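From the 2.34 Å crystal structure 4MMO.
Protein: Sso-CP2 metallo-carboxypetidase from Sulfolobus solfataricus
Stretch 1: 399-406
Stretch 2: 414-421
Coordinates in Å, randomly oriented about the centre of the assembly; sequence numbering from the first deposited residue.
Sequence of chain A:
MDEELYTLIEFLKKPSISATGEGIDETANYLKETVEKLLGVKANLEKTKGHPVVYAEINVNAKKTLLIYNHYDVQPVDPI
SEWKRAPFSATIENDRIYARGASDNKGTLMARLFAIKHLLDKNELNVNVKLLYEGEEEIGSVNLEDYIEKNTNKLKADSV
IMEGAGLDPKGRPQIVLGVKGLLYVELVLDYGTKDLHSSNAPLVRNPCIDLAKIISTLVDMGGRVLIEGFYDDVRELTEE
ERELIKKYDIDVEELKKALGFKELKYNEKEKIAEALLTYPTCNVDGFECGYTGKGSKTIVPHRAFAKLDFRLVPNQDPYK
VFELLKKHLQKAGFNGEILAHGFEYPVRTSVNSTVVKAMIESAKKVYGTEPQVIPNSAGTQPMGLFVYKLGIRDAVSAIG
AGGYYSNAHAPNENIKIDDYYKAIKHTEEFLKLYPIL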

ATOM      1  N   ILE A 399     -17.143  16.197 -29.789  1.00 42.29           N
ATOM      2  CA  ILE A 399     -16.087  17.085 -30.284  1.00 43.04           C
ATOM      3  C   ILE A 399     -14.819  16.810 -29.490  1.00 45.15           C
ATOM      4  O   ILE A 399     -14.830  16.843 -28.262  1.00 55.37           O
ATOM      5  CB  ILE A 399     -16.433  18.590 -30.220  1.00 46.34           C
ATOM      6  CG1 ILE A 399     -17.766  18.865 -30.924  1.00 47.53           C
ATOM      7  CG2 ILE A 399     -15.316  19.406 -30.861  1.00 30.07           C
ATOM      8  CD1 ILE A 399     -18.304  20.265 -30.707  1.00 44.56           C
ATOM      9  N   GLY A 400     -13.732  16.526 -30.198  1.00 48.94           N
ATOM     10  CA  GLY A 400     -12.469  16.218 -29.553  1.00 45.23           C
ATOM     11  C   GLY A 400     -11.271  16.436 -30.450  1.00 48.94           C
ATOM     12  O   GLY A 400     -11.230  15.958 -31.586  1.00 57.25           O
ATOM     13  N   ALA A 401     -10.290  17.168 -29.932  1.00 35.17           N
ATOM     14  CA  ALA A 401      -9.054  17.415 -30.657  1.00 36.51           C
ATOM     15  C   ALA A 401      -8.155  16.184 -30.603  1.00 48.17           C
ATOM     16  O   ALA A 401      -7.256  16.023 -31.428  1.00 62.63           O
ATOM     17  CB  ALA A 401      -8.343  18.609 -30.067  1.00 48.94           C
ATOM     18  N   GLY A 402      -8.410  15.317 -29.628  1.00 49.84           N
ATOM     19  CA  GLY A 402      -7.569  14.157 -29.398  1.00 60.31           C
ATOM     20  C   GLY A 402      -8.095  12.878 -30.012  1.00 67.58           C
ATOM     21  O   GLY A 402      -9.051  12.887 -30.788  1.00 70.49           O
ATOM     22  N   GLY A 403      -7.455  11.769 -29.654  1.00 60.64           N
ATOM     23  CA  GLY A 403      -7.818  10.466 -30.174  1.00 68.80           C
ATOM     24  C   GLY A 403      -7.314   9.342 -29.289  1.00 68.58           C
ATOM     25  O   GLY A 403      -6.958   9.560 -28.129  1.00 58.13           O
ATOM     26  N   TYR A 404      -7.282   8.137 -29.848  1.00 58.84           N
ATOM     27  CA  TYR A 404      -6.836   6.949 -29.130  1.00 80.08           C
ATOM     28  C   TYR A 404      -5.324   6.974 -28.934  1.00 70.44           C
ATOM     29  O   TYR A 404      -4.801   6.430 -27.963  1.00 67.16           O
ATOM     30  CB  TYR A 404      -7.235   5.702 -29.921  1.00 96.51           C
ATOM     31  CG  TYR A 404      -7.052   4.396 -29.180  1.00100.66           C
ATOM     32  CD1 TYR A 404      -7.776   4.123 -28.027  1.00103.26           C
ATOM     33  CD2 TYR A 404      -6.172   3.427 -29.647  1.00 98.26           C
ATOM     34  CE1 TYR A 404      -7.620   2.926 -27.353  1.00104.19           C
ATOM     35  CE2 TYR A 404      -6.010   2.226 -28.979  1.00100.46           C
ATOM     36  CZ  TYR A 404      -6.737   1.981 -27.834  1.00101.48           C
ATOM     37  OH  TYR A 404      -6.580   0.788 -27.167  1.00100.97           O
ATOM     38  N   TYR A 405      -4.635   7.610 -29.876  1.00 84.42           N
ATOM     39  CA  TYR A 405      -3.180   7.720 -29.872  1.00 86.84           C
ATOM     40  C   TYR A 405      -2.675   8.713 -28.829  1.00 71.14           C
ATOM     41  O   TYR A 405      -1.475   8.793 -28.573  1.00 64.47           O
ATOM     42  CB  TYR A 405      -2.712   8.201 -31.249  1.00 98.27           C
ATOM     43  CG  TYR A 405      -3.282   9.557 -31.620  1.00 99.70           C
ATOM     44  CD1 TYR A 405      -2.640  10.730 -31.243  1.00 96.97           C
ATOM     45  CD2 TYR A 405      -4.473   9.663 -32.330  1.00 95.39           C
ATOM     46  CE1 TYR A 405      -3.163  11.966 -31.566  1.00 89.50           C
ATOM     47  CE2 TYR A 405      -5.003  10.899 -32.658  1.00 93.26           C
ATOM     48  CZ  TYR A 405      -4.345  12.048 -32.272  1.00 84.95           C
ATOM     49  OH  TYR A 405      -4.867  13.282 -32.598  1.00 63.25           O
ATOM     50  N   SER A 406      -3.594   9.470 -28.237  1.00 62.46           N
ATOM     51  CA  SER A 406      -3.239  10.694 -27.522  1.00 60.37           C
ATOM     52  C   SER A 406      -2.527  10.517 -26.176  1.00 64.15           C
ATOM     53  O   SER A 406      -1.920  11.463 -25.685  1.00 50.23           O
ATOM     54  CB  SER A 406      -4.485  11.556 -27.321  1.00 56.31           C
ATOM     55  OG  SER A 406      -4.864  12.189 -28.531  1.00 54.60           O
ATOM     56  N   ASN A 414      -0.275  13.757 -26.550  1.00 47.59           N
ATOM     57  CA  ASN A 414      -0.187  14.512 -27.795  1.00 39.80           C
ATOM     58  C   ASN A 414      -1.467  14.463 -28.622  1.00 42.88           C
ATOM     59  O   ASN A 414      -2.295  13.573 -28.438  1.00 48.80           O
ATOM     60  CB  ASN A 414       0.961  13.970 -28.641  1.00 57.88           C
ATOM     61  CG  ASN A 414       0.659  12.600 -29.212  1.00 52.17           C
ATOM     62  OD1 ASN A 414       0.097  12.482 -30.297  1.00 48.85           O
ATOM     63  ND2 ASN A 414       1.020  11.557 -28.476  1.00 42.99           N
ATOM     64  N   ILE A 415      -1.619  15.427 -29.527  1.00 38.98           N
ATOM     65  CA  ILE A 415      -2.698  15.403 -30.515  1.00 48.09           C
ATOM     66  C   ILE A 415      -2.151  15.687 -31.915  1.00 45.41           C
ATOM     67  O   ILE A 415      -1.224  16.482 -32.083  1.00 50.18           O
ATOM     68  CB  ILE A 415      -3.828  16.413 -30.185  1.00 32.08           C
ATOM     69  CG1 ILE A 415      -3.303  17.850 -30.145  1.00 42.17           C
ATOM     70  CG2 ILE A 415      -4.472  16.065 -28.855  1.00 49.54           C
ATOM     71  CD1 ILE A 415      -4.351  18.872 -30.473  1.00 46.63           C
ATOM     72  N   LYS A 416      -2.719  15.028 -32.918  1.00 50.47           N
ATOM     73  CA  LYS A 416      -2.379  15.326 -34.301  1.00 38.60           C
ATOM     74  C   LYS A 416      -2.873  16.726 -34.626  1.00 50.48           C
ATOM     75  O   LYS A 416      -4.012  17.080 -34.313  1.00 44.17           O
ATOM     76  CB  LYS A 416      -3.012  14.309 -35.250  1.00 57.40           C
ATOM     77  CG  LYS A 416      -2.450  12.905 -35.124  1.00 57.02           C
ATOM     78  CD  LYS A 416      -3.167  11.936 -36.047  1.00 69.77           C
ATOM     79  CE  LYS A 416      -2.834  10.492 -35.702  1.00 89.93           C
ATOM     80  NZ  LYS A 416      -3.586   9.517 -36.540  1.00 95.62           N
ATOM     81  N   ILE A 417      -2.009  17.526 -35.239  1.00 36.70           N
ATOM     82  CA  ILE A 417      -2.368  18.884 -35.618  1.00 46.39           C
ATOM     83  C   ILE A 417      -3.588  18.872 -36.542  1.00 49.70           C
ATOM     84  O   ILE A 417      -4.444  19.751 -36.456  1.00 46.96           O
ATOM     85  CB  ILE A 417      -1.169  19.614 -36.274  1.00 50.29           C
ATOM     86  CG1 ILE A 417      -0.097  19.885 -35.210  1.00 59.97           C
ATOM     87  CG2 ILE A 417      -1.615  20.920 -36.937  1.00 42.45           C
ATOM     88  CD1 ILE A 417       1.139  20.617 -35.705  1.00 57.30           C
ATOM     89  N   ASP A 418      -3.674  17.867 -37.407  1.00 41.34           N
ATOM     90  CA  ASP A 418      -4.802  17.749 -38.327  1.00 40.28           C
ATOM     91  C   ASP A 418      -6.103  17.462 -37.576  1.00 40.71           C
ATOM     92  O   ASP A 418      -7.180  17.887 -38.002  1.00 60.64           O
ATOM     93  CB  ASP A 418      -4.545  16.649 -39.364  1.00 71.12           C
ATOM     94  CG  ASP A 418      -3.439  17.011 -40.346  1.00 97.65           C
ATOM     95  OD1 ASP A 418      -3.090  18.207 -40.451  1.00 95.47           O
ATOM     96  OD2 ASP A 418      -2.924  16.093 -41.020  1.00104.61           O
ATOM     97  N   ASP A 419      -6.007  16.746 -36.459  1.00 37.81           N
ATOM     98  CA  ASP A 419      -7.185  16.461 -35.646  1.00 52.83           C
ATOM     99  C   ASP A 419      -7.656  17.716 -34.922  1.00 42.90           C
ATOM    100  O   ASP A 419      -8.843  17.864 -34.632  1.00 41.66           O
ATOM    101  CB  ASP A 419      -6.902  15.340 -34.644  1.00 50.67           C
ATOM    102  CG  ASP A 419      -6.751  13.988 -35.309  1.00 58.67           C
ATOM    103  OD1 ASP A 419      -7.085  13.871 -36.507  1.00 70.25           O
ATOM    104  OD2 ASP A 419      -6.309  13.037 -34.636  1.00 56.49           O
ATOM    105  N   TYR A 420      -6.724  18.622 -34.635  1.00 41.61           N
ATOM    106  CA  TYR A 420      -7.071  19.886 -33.999  1.00 38.64           C
ATOM    107  C   TYR A 420      -7.898  20.730 -34.958  1.00 37.87           C
ATOM    108  O   TYR A 420      -8.881  21.356 -34.564  1.00 41.24           O
ATOM    109  CB  TYR A 420      -5.810  20.648 -33.580  1.00 36.32           C
ATOM    110  CG  TYR A 420      -6.074  22.051 -33.087  1.00 34.43           C
ATOM    111  CD1 TYR A 420      -6.950  22.285 -32.033  1.00 31.25           C
ATOM    112  CD2 TYR A 420      -5.441  23.142 -33.666  1.00 36.32           C
ATOM    113  CE1 TYR A 420      -7.195  23.569 -31.576  1.00 30.57           C
ATOM    114  CE2 TYR A 420      -5.678  24.430 -33.213  1.00 40.94           C
ATOM    115  CZ  TYR A 420      -6.552  24.637 -32.165  1.00 40.78           C
ATOM    116  OH  TYR A 420      -6.789  25.915 -31.711  1.00 43.43           O
ATOM    117  N   TYR A 421      -7.494  20.736 -36.224  1.00 35.36           N
ATOM    118  CA  TYR A 421      -8.201  21.501 -37.245  1.00 43.90           C
ATOM    119  C   TYR A 421      -9.562  20.893 -37.568  1.00 44.94           C
ATOM    120  O   TYR A 421     -10.520  21.620 -37.822  1.00 41.36           O
ATOM    121  CB  TYR A 421      -7.352  21.626 -38.513  1.00 41.44           C
ATOM    122  CG  TYR A 421      -6.166  22.546 -38.344  1.00 55.12           C
ATOM    123  CD1 TYR A 421      -6.343  23.875 -37.986  1.00 57.14           C
ATOM    124  CD2 TYR A 421      -4.872  22.089 -38.542  1.00 68.70           C
ATOM    125  CE1 TYR A 421      -5.268  24.722 -37.825  1.00 57.38           C
ATOM    126  CE2 TYR A 421      -3.786  22.931 -38.384  1.00 71.24           C
ATOM    127  CZ  TYR A 421      -3.991  24.245 -38.025  1.00 58.69           C
ATOM    128  OH  TYR A 421      -2.917  25.090 -37.867  1.00 54.27           O
TER
HETATM  129  O   HOH W   1     -10.475  15.525 -34.578  1.00 41.04           O

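A tyrosine hydroxyl can both give and accept a hydrogen bond, and when it does both at once it can tie one segment of chain to the start of a helix. Y405 illustrates the principle. Its OH donates to OD2 of D419 at 2.5 Å, a short bond to a charged acceptor, and accepts from the backbone N of K416 at 2.8 Å, with a nearly straight N-H...O angle of 166°. Because K416 occupies the N-cap position and D419 lies in the first turn, one phenol oxygen engages both the residue that precedes the helix and a side chain within it.

A second polar cluster forms where S406 meets the strand residue N414. The backbone N of N414 donates to O of S406 at 3.0 Å, while OG of S406 donates to O of N414 at 2.9 Å, so that backbone and side chain together satisfy both main-chain polar groups of N414. The same OG accepts from N of G403 at 2.9 Å, so this hydroxyl links G403 to the neighbouring strand residue N414. Further along, a water bridges the stretches by donating to O of G400 at 3.1 Å and to O of D419 at 2.9 Å.

Packing builds on this framework. The Y405 ring presents its edge to N414, I415 and D419, whereas K416 lies over one face, its CE 3.9 Å from the ring centroid and 17° off the normal. The aliphatic part of the lysine thus covers the ring whose hydroxyl its own backbone contacts. A401 makes the apolar contacts: its CB lies 4.0 Å from CD1 of I415 and 4.4 Å from CD1 of Y420, at the edge of that ring. At G402, CA lies 3.7 Å from CG2 of I415; a CB there would point away from the other stretch and be crowded by OG of S406, 3.1 Å from its ideal position.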